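Local coordinates for RNA-binding protein Smaug (Drosophila melanogaster, PDB 1OXJ), which binds RNA through its SAM domain, which is packed together with a PHAT domain in this fragment, at residues A66-L69 / N70-E73; L113-L116 / K117-I121; G11-L14 / K15-L19; K27-T30 / Y31-L35; P97-P100 / L101-G105. One frame throughout, in Å; residues are numbered along the deposited sequence.

Contact 1. Residues A66-L69 / N70-E73; sequences ANIL and NRVE
Asn70 N, Arg71 N, Val72 N and Glu73 N each donate to the carbonyl four residues back, on Ala66, Asn67, Ile68 and Leu69, so the eight residues form about two turns of continuous alpha helix, just past a kink at Ala66 and Asn67. The Arg71 N to Asn67 O bond is the shortest of the four at 2.8 Å. Asn67 O has a further partner: a water donates to it and in turn accepts from Asn70 ND2, at 2.9 Å from that nitrogen. The water thus links a backbone carbonyl to a side-chain amide three residues on. With CG anti to the backbone N (chi1 179°), the Asn70 amide lies back along the turn of Asn67, which puts ND2 at the water. The OD1 of this amide accepts from Arg114 NH2. The amide is therefore gripped at both ends.

These residues belong to helix 49-77, a long helix that runs from the SAM domain into the PHAT domain. Its inner side packs on helix 83-91 and helix 111-127, with Leu69 lying against Leu90 and Arg114.

On another flank Ile68 and Arg71 run side by side and point the same way. Arg71 NH2 comes 3.9 Å from Ile68 CG1, an oblique approach to the guanidinium. The arginine reaches this place by bending at chi2 and chi3 (chi3 -52°), which folds the chain back toward the preceding turn. Its NH1 has a weak, long ion pair with Glu89. Further along, Val72 CG2 sits against Ile68 O at 3.3 Å. The apolar contact is looser, Val72 CG2 to Ile68 CG2 at 4.4 Å. Glu73 OE1 forms a salt bridge with Arg114.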
loop_
_atom_site.group_PDB
_atom_site.type_symbol
_atom_site.label_atom_id
_atom_site.label_comp_id
_atom_site.label_asym_id
_atom_site.label_seq_id
_atom_site.Cartn_x
_atom_site.Cartn_y
_atom_site.Cartn_z
ATOM N N ALA A 66 -8.377 2.047 3.419
ATOM C CA ALA A 66 -8.679 1.924 4.845
ATOM C C ALA A 66 -9.631 0.764 5.137
ATOM O O ALA A 66 -9.432 0.007 6.094
ATOM C CB ALA A 66 -9.271 3.235 5.379
ATOM N N ASN A 67 -10.664 0.622 4.316
ATOM C CA ASN A 67 -11.626 -0.466 4.506
ATOM C C ASN A 67 -10.956 -1.815 4.225
ATOM O O ASN A 67 -11.148 -2.785 4.962
ATOM C CB ASN A 67 -12.838 -0.293 3.575
ATOM C CG ASN A 67 -13.660 0.947 3.900
ATOM O OD1 ASN A 67 -13.855 1.284 5.068
ATOM N ND2 ASN A 67 -14.160 1.620 2.864
ATOM N N ILE A 68 -10.174 -1.874 3.150
ATOM C CA ILE A 68 -9.483 -3.110 2.794
ATOM C C ILE A 68 -8.559 -3.538 3.926
ATOM O O ILE A 68 -8.585 -4.689 4.355
ATOM C CB ILE A 68 -8.653 -2.938 1.509
ATOM C CG1 ILE A 68 -9.590 -2.792 0.303
ATOM C CG2 ILE A 68 -7.711 -4.124 1.338
ATOM C CD1 ILE A 68 -8.908 -2.281 -0.951
ATOM N N LEU A 69 -7.742 -2.611 4.418
ATOM C CA LEU A 69 -6.824 -2.939 5.506
ATOM C C LEU A 69 -7.595 -3.341 6.760
ATOM O O LEU A 69 -7.219 -4.280 7.461
ATOM C CB LEU A 69 -5.901 -1.750 5.796
ATOM C CG LEU A 69 -4.903 -1.464 4.667
ATOM C CD1 LEU A 69 -4.247 -0.086 4.859
ATOM C CD2 LEU A 69 -3.854 -2.572 4.643
ATOM N N ASN A 70 -8.682 -2.629 7.035
ATOM C CA ASN A 70 -9.504 -2.928 8.200
ATOM C C ASN A 70 -10.024 -4.360 8.087
ATOM O O ASN A 70 -9.965 -5.138 9.041
ATOM C CB ASN A 70 -10.676 -1.942 8.273
ATOM C CG ASN A 70 -11.588 -2.206 9.450
ATOM O OD1 ASN A 70 -11.162 -2.154 10.608
ATOM N ND2 ASN A 70 -12.857 -2.495 9.161
ATOM N N ARG A 71 -10.528 -4.696 6.906
ATOM C CA ARG A 71 -11.061 -6.027 6.635
ATOM C C ARG A 71 -10.003 -7.114 6.807
ATOM O O ARG A 71 -10.249 -8.140 7.438
ATOM C CB ARG A 71 -11.607 -6.088 5.208
ATOM C CG ARG A 71 -12.285 -7.397 4.864
ATOM C CD ARG A 71 -11.848 -7.895 3.502
ATOM N NE ARG A 71 -12.008 -6.883 2.461
ATOM C CZ ARG A 71 -11.588 -7.039 1.210
ATOM N NH1 ARG A 71 -10.987 -8.165 0.850
ATOM N NH2 ARG A 71 -11.763 -6.071 0.321
ATOM N N VAL A 72 -8.826 -6.897 6.225
ATOM C CA VAL A 72 -7.748 -7.874 6.327
ATOM C C VAL A 72 -7.361 -8.071 7.780
ATOM O O VAL A 72 -7.180 -9.194 8.241
ATOM C CB VAL A 72 -6.511 -7.430 5.507
ATOM C CG1 VAL A 72 -5.312 -8.317 5.838
ATOM C CG2 VAL A 72 -6.829 -7.508 4.018
ATOM N N GLU A 73 -7.235 -6.971 8.510
ATOM C CA GLU A 73 -6.889 -7.054 9.920
ATOM C C GLU A 73 -7.892 -7.972 10.621
ATOM O O GLU A 73 -7.520 -8.923 11.304
ATOM C CB GLU A 73 -6.957 -5.666 10.562
ATOM C CG GLU A 73 -6.668 -5.671 12.054
ATOM C CD GLU A 73 -6.823 -4.305 12.687
ATOM O OE1 GLU A 73 -6.297 -3.322 12.119
ATOM O OE2 GLU A 73 -7.465 -4.217 13.753
HETATM O O HOH W 1 -13.543 -2.865 6.388
#

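Contact 2. Residues L113-L116 / K117-I121; sequences LRFL and KVIDI
Phe115 and Ile119 make the closely packed side of this helical stretch. Ile119 CG1 approaches the ring obliquely, 3.9 Å from Phe115 CE2, and also lies 3.3 Å from Phe115 O. With CG1 beside its own backbone N (chi1 -70°), Ile119 is turned back toward the preceding turn. Ile119 N donates to Phe115 O, one of the four i to i+4 bonds that join the two halves. Val118 is also buried, with CG2 3.4 Å from Arg114 O.

The solvent side is looser. Lys117 runs back along the helix and crosses Leu113 at an angle. Its chain is extended until a bend at chi4 (67°), which brings NZ to 3.6 Å from Leu113 CG. This is contact with an apolar branch, not a polar bond. Arg114, by contrast, is buried. Its NE stays 5.7 Å from the like charge of Lys117 NZ, and its NH1 donates to Glu108 O while the guanidinium faces helix 49-77.

Helix 111-127 lies among three other helices. Phe115 and Ile119 pack on Ile145 of helix 136-150 and Leu90 of helix 83-91, while Val118 meets Val72 of helix 49-77.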
loop_
_atom_site.group_PDB
_atom_site.type_symbol
_atom_site.label_atom_id
_atom_site.label_comp_id
_atom_site.label_asym_id
_atom_site.label_seq_id
_atom_site.Cartn_x
_atom_site.Cartn_y
_atom_site.Cartn_z
ATOM N N LEU A 113 -0.646 3.926 9.023
ATOM C CA LEU A 113 -0.805 3.270 10.318
ATOM C C LEU A 113 -1.542 1.929 10.197
ATOM O O LEU A 113 -1.143 0.945 10.817
ATOM C CB LEU A 113 -1.575 4.191 11.268
ATOM C CG LEU A 113 -1.531 3.847 12.754
ATOM C CD1 LEU A 113 -0.100 4.034 13.264
ATOM C CD2 LEU A 113 -2.498 4.759 13.522
ATOM N N ARG A 114 -2.623 1.902 9.420
ATOM C CA ARG A 114 -3.390 0.677 9.238
ATOM C C ARG A 114 -2.533 -0.363 8.517
ATOM O O ARG A 114 -2.610 -1.556 8.813
ATOM C CB ARG A 114 -4.656 0.949 8.415
ATOM C CG ARG A 114 -5.642 1.935 9.067
ATOM C CD ARG A 114 -5.936 1.550 10.511
ATOM N NE ARG A 114 -6.565 0.233 10.642
ATOM C CZ ARG A 114 -7.877 0.007 10.563
ATOM N NH1 ARG A 114 -8.723 1.004 10.343
ATOM N NH2 ARG A 114 -8.354 -1.222 10.733
ATOM N N PHE A 115 -1.726 0.105 7.566
ATOM C CA PHE A 115 -0.850 -0.774 6.798
ATOM C C PHE A 115 0.182 -1.429 7.712
ATOM O O PHE A 115 0.419 -2.638 7.635
ATOM C CB PHE A 115 -0.140 0.020 5.697
ATOM C CG PHE A 115 0.628 -0.839 4.735
ATOM C CD1 PHE A 115 0.005 -1.368 3.616
ATOM C CD2 PHE A 115 1.971 -1.124 4.956
ATOM C CE1 PHE A 115 0.713 -2.178 2.710
ATOM C CE2 PHE A 115 2.692 -1.930 4.064
ATOM C CZ PHE A 115 2.055 -2.456 2.938
ATOM N N LEU A 116 0.802 -0.633 8.576
ATOM C CA LEU A 116 1.790 -1.167 9.499
ATOM C C LEU A 116 1.144 -2.104 10.517
ATOM O O LEU A 116 1.768 -3.070 10.966
ATOM C CB LEU A 116 2.524 -0.031 10.213
ATOM C CG LEU A 116 3.524 0.764 9.369
ATOM C CD1 LEU A 116 4.111 1.865 10.218
ATOM C CD2 LEU A 116 4.630 -0.159 8.847
ATOM N N LYS A 117 -0.106 -1.827 10.877
ATOM C CA LYS A 117 -0.823 -2.681 11.827
ATOM C C LYS A 117 -1.027 -4.065 11.212
ATOM O O LYS A 117 -0.818 -5.083 11.873
ATOM C CB LYS A 117 -2.194 -2.082 12.186
ATOM C CG LYS A 117 -2.192 -1.150 13.396
ATOM C CD LYS A 117 -3.620 -0.727 13.757
ATOM C CE LYS A 117 -3.677 0.037 15.073
ATOM N NZ LYS A 117 -3.009 1.364 14.983
ATOM N N VAL A 118 -1.442 -4.092 9.949
ATOM C CA VAL A 118 -1.666 -5.346 9.247
ATOM C C VAL A 118 -0.351 -6.107 9.097
ATOM O O VAL A 118 -0.316 -7.332 9.238
ATOM C CB VAL A 118 -2.284 -5.105 7.859
ATOM C CG1 VAL A 118 -2.229 -6.388 7.035
ATOM C CG2 VAL A 118 -3.729 -4.634 8.013
ATOM N N ILE A 119 0.735 -5.385 8.823
ATOM C CA ILE A 119 2.035 -6.039 8.696
ATOM C C ILE A 119 2.372 -6.763 9.997
ATOM O O ILE A 119 2.877 -7.888 9.974
ATOM C CB ILE A 119 3.166 -5.026 8.372
ATOM C CG1 ILE A 119 3.015 -4.498 6.942
ATOM C CG2 ILE A 119 4.526 -5.698 8.534
ATOM C CD1 ILE A 119 3.157 -5.576 5.858
ATOM N N ASP A 120 2.086 -6.133 11.134
ATOM C CA ASP A 120 2.366 -6.760 12.431
ATOM C C ASP A 120 1.551 -8.037 12.614
ATOM O O ASP A 120 2.076 -9.066 13.052
ATOM C CB ASP A 120 2.058 -5.804 13.592
ATOM C CG ASP A 120 3.067 -4.674 13.710
ATOM O OD1 ASP A 120 4.228 -4.863 13.295
ATOM O OD2 ASP A 120 2.703 -3.601 14.238
ATOM N N ILE A 121 0.264 -7.966 12.282
ATOM C CA ILE A 121 -0.614 -9.126 12.403
ATOM C C ILE A 121 -0.148 -10.243 11.469
ATOM O O ILE A 121 -0.076 -11.403 11.873
ATOM C CB ILE A 121 -2.063 -8.760 12.057
ATOM C CG1 ILE A 121 -2.572 -7.700 13.039
ATOM C CG2 ILE A 121 -2.941 -10.003 12.093
ATOM C CD1 ILE A 121 -3.953 -7.190 12.733
#

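Contact 3. Residues G11-L14 / K15-L19; sequences GLWL and KSLRL
Leu17 lays its CD1 methyl over one face of the Trp13 indole. CD1 stands 3.9 Å from the centroid of the six-membered ring and 21° off the ring normal, a CH-pi contact. It is offset toward the rim, with Trp13 CE2 the nearest ring atom at 3.7 Å. Trp13 CG is anti to its backbone N (chi1 -179°), which carries the indole out from the helix side, where the Leu17 side chain, from the following turn, crosses it.

Ser16 OG donates to Trp13 O, in the carbonyl plane and on a lone pair, at a very short 2.5 Å. The hydroxyl lies between its own backbone N and carbonyl carbon (chi1 81°), which points it at the preceding turn. Ser16 N and Leu17 N add weak bonds to the same oxygen.

Leu14 O is the second focus. Leu19 N reaches it at 2.9 Å in a nearly straight bond, and Leu17 N at 3.0 Å from the opposite face of the carbonyl plane. Leu14 CD2 also lies 4.3 Å from Leu19 CB, an apolar contact beside these bonds.

Outside the turn, Trp13 touches Ile59 and Leu62 of helix 49-77 and Pro97 of the later loop, and Leu17 touches Cys58. Arg18 leaves the helix with positive phi. With the bond from Leu19 N to Leu14 O and a weak one from Arg18 N to Lys15 O, this is a Schellman motif ending helix 10-16 of the SAM domain.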
loop_
_atom_site.group_PDB
_atom_site.type_symbol
_atom_site.label_atom_id
_atom_site.label_comp_id
_atom_site.label_asym_id
_atom_site.label_seq_id
_atom_site.Cartn_x
_atom_site.Cartn_y
_atom_site.Cartn_z
ATOM N N GLY A 11 5.500 8.470 -8.780
ATOM C CA GLY A 11 6.117 7.891 -9.963
ATOM C C GLY A 11 6.179 6.375 -9.953
ATOM O O GLY A 11 5.828 5.715 -10.937
ATOM N N LEU A 12 6.631 5.812 -8.842
ATOM C CA LEU A 12 6.741 4.363 -8.729
ATOM C C LEU A 12 5.358 3.724 -8.823
ATOM O O LEU A 12 5.187 2.668 -9.436
ATOM C CB LEU A 12 7.421 3.990 -7.408
ATOM C CG LEU A 12 7.721 2.505 -7.127
ATOM C CD1 LEU A 12 6.441 1.771 -6.795
ATOM C CD2 LEU A 12 8.402 1.859 -8.338
ATOM N N TRP A 13 4.365 4.370 -8.219
ATOM C CA TRP A 13 3.003 3.846 -8.255
ATOM C C TRP A 13 2.507 3.801 -9.698
ATOM O O TRP A 13 2.007 2.777 -10.158
ATOM C CB TRP A 13 2.074 4.726 -7.402
ATOM C CG TRP A 13 0.640 4.248 -7.372
ATOM C CD1 TRP A 13 0.192 3.021 -6.967
ATOM C CD2 TRP A 13 -0.528 5.013 -7.703
ATOM N NE1 TRP A 13 -1.189 2.977 -7.020
ATOM C CE2 TRP A 13 -1.653 4.186 -7.468
ATOM C CE3 TRP A 13 -0.733 6.319 -8.173
ATOM C CZ2 TRP A 13 -2.967 4.625 -7.686
ATOM C CZ3 TRP A 13 -2.041 6.754 -8.391
ATOM C CH2 TRP A 13 -3.139 5.905 -8.146
ATOM N N LEU A 14 2.641 4.911 -10.415
ATOM C CA LEU A 14 2.200 4.953 -11.806
ATOM C C LEU A 14 2.905 3.889 -12.652
ATOM O O LEU A 14 2.285 3.250 -13.507
ATOM C CB LEU A 14 2.459 6.331 -12.406
ATOM C CG LEU A 14 1.629 7.480 -11.834
ATOM C CD1 LEU A 14 2.041 8.785 -12.522
ATOM C CD2 LEU A 14 0.156 7.206 -12.063
ATOM N N LYS A 15 4.205 3.730 -12.435
ATOM C CA LYS A 15 4.974 2.728 -13.164
ATOM C C LYS A 15 4.390 1.336 -12.915
ATOM O O LYS A 15 4.395 0.474 -13.803
ATOM C CB LYS A 15 6.444 2.761 -12.717
ATOM C CG LYS A 15 7.239 3.936 -13.280
ATOM C CD LYS A 15 8.634 4.015 -12.679
ATOM C CE LYS A 15 9.475 5.095 -13.351
ATOM N NZ LYS A 15 10.819 5.225 -12.707
ATOM N N SER A 16 3.865 1.120 -11.709
ATOM C CA SER A 16 3.299 -0.179 -11.361
ATOM C C SER A 16 1.971 -0.458 -12.057
ATOM O O SER A 16 1.548 -1.612 -12.160
ATOM C CB SER A 16 3.122 -0.295 -9.838
ATOM O OG SER A 16 1.945 0.356 -9.390
ATOM N N LEU A 17 1.323 0.596 -12.544
ATOM C CA LEU A 17 0.032 0.478 -13.219
ATOM C C LEU A 17 0.172 0.672 -14.726
ATOM O O LEU A 17 -0.825 0.688 -15.452
ATOM C CB LEU A 17 -0.931 1.546 -12.693
ATOM C CG LEU A 17 -1.135 1.719 -11.185
ATOM C CD1 LEU A 17 -1.998 2.955 -10.947
ATOM C CD2 LEU A 17 -1.786 0.490 -10.597
ATOM N N ARG A 18 1.409 0.836 -15.184
ATOM C CA ARG A 18 1.689 1.074 -16.588
ATOM C C ARG A 18 1.042 2.381 -17.038
ATOM O O ARG A 18 0.478 2.474 -18.132
ATOM C CB ARG A 18 1.196 -0.094 -17.451
ATOM C CG ARG A 18 2.024 -1.364 -17.275
ATOM C CD ARG A 18 1.851 -2.305 -18.464
ATOM N NE ARG A 18 2.175 -1.644 -19.730
ATOM C CZ ARG A 18 3.371 -1.147 -20.038
ATOM N NH1 ARG A 18 4.378 -1.230 -19.176
ATOM N NH2 ARG A 18 3.561 -0.553 -21.210
ATOM N N LEU A 19 1.139 3.393 -16.181
ATOM C CA LEU A 19 0.569 4.704 -16.468
ATOM C C LEU A 19 1.560 5.834 -16.207
ATOM O O LEU A 19 1.158 6.993 -16.071
ATOM C CB LEU A 19 -0.689 4.929 -15.616
ATOM C CG LEU A 19 -1.924 4.107 -15.987
ATOM C CD1 LEU A 19 -2.967 4.200 -14.876
ATOM C CD2 LEU A 19 -2.486 4.621 -17.316
#

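Contact 4. Residues K27-T30 / Y31-L35; sequences KNMT and YEEML
A capping box opens helix 31-34, with Thr30 at the N-cap and Glu33 three residues on. Glu33 N donates to Thr30 OG1 at 3.2 Å. In return Thr30 N donates to Glu33 OE1 at 3.0 Å, nearly straight at 166°. The carboxylate uses its anti lone pair, the one away from its other oxygen.

Two torsions set up the exchange. Thr30 OG1 sits between the backbone N and the carbonyl carbon (chi1 68°), turned toward the first turn. Glu33 CG lies beside its own backbone N (chi1 -70°), and the extended chain beyond it carries the carboxylate back across the threonine. Glu33 OE1 also accepts from a water at 2.7 Å. The same water donates to Asn28 O, so the carboxylate is tied to the incoming loop as well.

Met29 packs beside the box. Its CG lies 3.6 Å from Glu33 CB, and its SD is 3.7 Å from Met34 CA. Met34 N donates to Thr30 O, the first i to i+4 bond of the helix. Met34 itself turns inward to Ile59 and Leu62 of helix 49-77. Reciprocal side-chain and backbone bonds of this kind are the classic N-terminal cap of an alpha helix, here a short one in the SAM domain.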
loop_
_atom_site.group_PDB
_atom_site.type_symbol
_atom_site.label_atom_id
_atom_site.label_comp_id
_atom_site.label_asym_id
_atom_site.label_seq_id
_atom_site.Cartn_x
_atom_site.Cartn_y
_atom_site.Cartn_z
ATOM N N LYS A 27 2.382 16.874 -11.289
ATOM C CA LYS A 27 3.391 17.892 -10.971
ATOM C C LYS A 27 3.327 18.588 -9.606
ATOM O O LYS A 27 4.159 18.337 -8.726
ATOM C CB LYS A 27 3.413 18.958 -12.076
ATOM C CG LYS A 27 4.438 20.067 -11.865
ATOM C CD LYS A 27 5.858 19.527 -11.651
ATOM C CE LYS A 27 6.378 18.755 -12.863
ATOM N NZ LYS A 27 5.667 17.452 -13.058
ATOM N N ASN A 28 2.371 19.485 -9.428
ATOM C CA ASN A 28 2.273 20.173 -8.143
ATOM C C ASN A 28 0.986 19.802 -7.431
ATOM O O ASN A 28 0.490 20.554 -6.589
ATOM C CB ASN A 28 2.321 21.685 -8.341
ATOM C CG ASN A 28 3.679 22.163 -8.797
ATOM O OD1 ASN A 28 4.698 21.868 -8.164
ATOM N ND2 ASN A 28 3.704 22.911 -9.897
ATOM N N MET A 29 0.456 18.634 -7.776
ATOM C CA MET A 29 -0.788 18.160 -7.189
ATOM C C MET A 29 -0.573 17.722 -5.753
ATOM O O MET A 29 0.431 17.082 -5.433
ATOM C CB MET A 29 -1.337 16.978 -8.003
ATOM C CG MET A 29 -2.787 16.625 -7.695
ATOM S SD MET A 29 -3.454 15.395 -8.850
ATOM C CE MET A 29 -3.395 16.230 -10.258
ATOM N N THR A 30 -1.515 18.076 -4.886
ATOM C CA THR A 30 -1.424 17.667 -3.492
ATOM C C THR A 30 -2.123 16.325 -3.366
ATOM O O THR A 30 -2.894 15.917 -4.243
ATOM C CB THR A 30 -2.138 18.639 -2.553
ATOM O OG1 THR A 30 -3.553 18.567 -2.783
ATOM C CG2 THR A 30 -1.644 20.051 -2.790
ATOM N N TYR A 31 -1.863 15.652 -2.255
ATOM C CA TYR A 31 -2.456 14.364 -1.988
ATOM C C TYR A 31 -3.989 14.459 -2.031
ATOM O O TYR A 31 -4.654 13.650 -2.682
ATOM C CB TYR A 31 -1.974 13.886 -0.627
ATOM C CG TYR A 31 -2.554 12.574 -0.196
ATOM C CD1 TYR A 31 -1.919 11.370 -0.502
ATOM C CD2 TYR A 31 -3.728 12.531 0.542
ATOM C CE1 TYR A 31 -2.442 10.161 -0.069
ATOM C CE2 TYR A 31 -4.260 11.329 0.977
ATOM C CZ TYR A 31 -3.615 10.151 0.673
ATOM O OH TYR A 31 -4.131 8.966 1.139
ATOM N N GLU A 32 -4.556 15.463 -1.372
ATOM C CA GLU A 32 -6.013 15.589 -1.366
ATOM C C GLU A 32 -6.583 15.807 -2.767
ATOM O O GLU A 32 -7.654 15.308 -3.091
ATOM C CB GLU A 32 -6.451 16.735 -0.441
ATOM C CG GLU A 32 -6.202 16.499 1.052
ATOM C CD GLU A 32 -4.723 16.414 1.429
ATOM O OE1 GLU A 32 -3.903 17.178 0.873
ATOM O OE2 GLU A 32 -4.381 15.590 2.306
ATOM N N GLU A 33 -5.875 16.561 -3.599
ATOM C CA GLU A 33 -6.346 16.810 -4.959
ATOM C C GLU A 33 -6.358 15.519 -5.768
ATOM O O GLU A 33 -7.281 15.284 -6.558
ATOM C CB GLU A 33 -5.461 17.851 -5.648
ATOM C CG GLU A 33 -5.637 19.263 -5.080
ATOM C CD GLU A 33 -4.787 20.285 -5.807
ATOM O OE1 GLU A 33 -3.542 20.129 -5.832
ATOM O OE2 GLU A 33 -5.367 21.246 -6.355
ATOM N N MET A 34 -5.334 14.688 -5.573
ATOM C CA MET A 34 -5.247 13.405 -6.272
ATOM C C MET A 34 -6.511 12.599 -6.014
ATOM O O MET A 34 -7.059 11.989 -6.932
ATOM C CB MET A 34 -4.015 12.592 -5.801
ATOM C CG MET A 34 -4.039 11.061 -6.169
ATOM S SD MET A 34 -2.579 10.118 -5.638
ATOM C CE MET A 34 -2.889 9.973 -3.891
ATOM N N LEU A 35 -6.978 12.606 -4.767
ATOM C CA LEU A 35 -8.173 11.848 -4.396
ATOM C C LEU A 35 -9.474 12.421 -4.948
ATOM O O LEU A 35 -10.524 11.797 -4.833
ATOM C CB LEU A 35 -8.273 11.708 -2.871
ATOM C CG LEU A 35 -7.121 10.930 -2.223
ATOM C CD1 LEU A 35 -7.357 10.809 -0.723
ATOM C CD2 LEU A 35 -7.004 9.548 -2.856
HETATM O O HOH W 2 -1.801 22.241 -5.982
#

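Contact 5. Residues P97-P100 / L101-G105; sequences PMKP and LESPG
Ser103 OG donates to Pro100 O at 2.8 Å, and this bond is the centre of the contact. The donor is tilted 29° from the carbonyl plane. Ser103 N adds a weak bond to the same oxygen, at 3.3 Å and with a bent angle of 126°. Backbone and side chain of one serine therefore hold one carbonyl, and the hydroxyl bond is the shorter. OG is placed beside its own backbone N and anti to the carbonyl carbon (chi1 -61°), which brings it back to the start of the turn.

Two carbons approach the hydroxyl from one side. Lys99 CB lies 3.6 Å from Ser103 OG, and Pro100 CD is 3.7 Å from the same oxygen. At the next corner Glu102 bends at chi2, and its OE1 comes within 4.1 Å of Pro100 CB.

The chain reverses here in a type I beta turn from Pro100 to Ser103, with Leu101 and Glu102 at the corners. The turn is part of the loop between helix 83-91 and helix 111-127, on the surface of the protein.

Farther out, the turn is joined to the fold at Leu101 and Lys99. Leu101 packs on Leu116 of helix 111-127, and its carbonyl accepts from Asn110 ND2. Lys99 carries its amino group to Glu32, a salt bridge to the SAM domain, while its chain lies against Tyr31.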
loop_
_atom_site.group_PDB
_atom_site.type_symbol
_atom_site.label_atom_id
_atom_site.label_comp_id
_atom_site.label_asym_id
_atom_site.label_seq_id
_atom_site.Cartn_x
_atom_site.Cartn_y
_atom_site.Cartn_z
ATOM N N PRO A 97 0.451 5.960 -2.953
ATOM C CA PRO A 97 0.820 7.190 -2.250
ATOM C C PRO A 97 0.216 7.201 -0.855
ATOM O O PRO A 97 -1.003 7.077 -0.694
ATOM C CB PRO A 97 0.230 8.293 -3.131
ATOM C CG PRO A 97 0.205 7.672 -4.501
ATOM C CD PRO A 97 -0.241 6.259 -4.220
ATOM N N MET A 98 1.073 7.328 0.152
ATOM C CA MET A 98 0.635 7.356 1.536
ATOM C C MET A 98 1.228 8.551 2.260
ATOM O O MET A 98 2.416 8.841 2.142
ATOM C CB MET A 98 1.059 6.077 2.273
ATOM C CG MET A 98 0.392 4.790 1.793
ATOM S SD MET A 98 0.836 3.350 2.867
ATOM C CE MET A 98 1.455 2.184 1.647
ATOM N N LYS A 99 0.388 9.243 3.013
ATOM C CA LYS A 99 0.837 10.388 3.784
ATOM C C LYS A 99 1.628 9.883 4.977
ATOM O O LYS A 99 1.535 8.713 5.347
ATOM C CB LYS A 99 -0.361 11.189 4.286
ATOM C CG LYS A 99 -1.258 11.734 3.186
ATOM C CD LYS A 99 -2.319 12.668 3.749
ATOM C CE LYS A 99 -1.725 14.016 4.125
ATOM N NZ LYS A 99 -2.780 14.992 4.524
ATOM N N PRO A 100 2.435 10.759 5.590
ATOM C CA PRO A 100 3.231 10.366 6.760
ATOM C C PRO A 100 2.333 9.835 7.885
ATOM O O PRO A 100 1.151 10.181 7.967
ATOM C CB PRO A 100 3.914 11.667 7.157
ATOM C CG PRO A 100 4.138 12.347 5.823
ATOM C CD PRO A 100 2.809 12.107 5.119
ATOM N N LEU A 101 2.888 8.990 8.745
ATOM C CA LEU A 101 2.123 8.462 9.872
ATOM C C LEU A 101 1.698 9.621 10.769
ATOM O O LEU A 101 0.624 9.592 11.378
ATOM C CB LEU A 101 2.974 7.481 10.681
ATOM C CG LEU A 101 3.456 6.225 9.955
ATOM C CD1 LEU A 101 4.433 5.483 10.842
ATOM C CD2 LEU A 101 2.275 5.335 9.613
ATOM N N GLU A 102 2.543 10.649 10.828
ATOM C CA GLU A 102 2.282 11.831 11.649
ATOM C C GLU A 102 1.227 12.777 11.090
ATOM O O GLU A 102 1.279 13.982 11.348
ATOM C CB GLU A 102 3.568 12.637 11.855
ATOM C CG GLU A 102 4.617 11.957 12.689
ATOM C CD GLU A 102 5.058 10.660 12.088
ATOM O OE1 GLU A 102 5.269 10.619 10.851
ATOM O OE2 GLU A 102 5.197 9.683 12.854
ATOM N N SER A 103 0.279 12.254 10.321
ATOM C CA SER A 103 -0.773 13.092 9.758
ATOM C C SER A 103 -1.990 13.023 10.652
ATOM O O SER A 103 -2.657 11.984 10.733
ATOM C CB SER A 103 -1.140 12.618 8.354
ATOM O OG SER A 103 -0.018 12.693 7.496
ATOM N N PRO A 104 -2.308 14.137 11.337
ATOM C CA PRO A 104 -3.457 14.197 12.238
ATOM C C PRO A 104 -4.759 13.744 11.599
ATOM O O PRO A 104 -5.024 14.034 10.433
ATOM C CB PRO A 104 -3.499 15.672 12.647
ATOM C CG PRO A 104 -2.066 16.076 12.586
ATOM C CD PRO A 104 -1.620 15.439 11.288
ATOM N N GLY A 105 -5.574 13.044 12.381
ATOM C CA GLY A 105 -6.849 12.561 11.888
ATOM C C GLY A 105 -7.203 11.249 12.562
ATOM O O GLY A 105 -6.381 10.702 13.295
#

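In the fold
All five contacts are local and follow in series; none nest or cross. From the N terminus, contact 3 closes the turn ending helix 10-16. Contact 4 closes the one that starts helix 31-34. Contact 1 is a stretch of helix 49-77, contact 5 a turn in the loop before helix 111-127, and contact 2 a stretch of that helix. Contacts 1 and 2 face each other, with centres about 10 Å apart, and join helix 49-77 to helix 111-127. Contact 5 bridges the domains: it touches contacts 3 and 4 on the SAM side and contact 2 on the PHAT side. Contacts 1 and 2 lie across the chain's centre from contact 3.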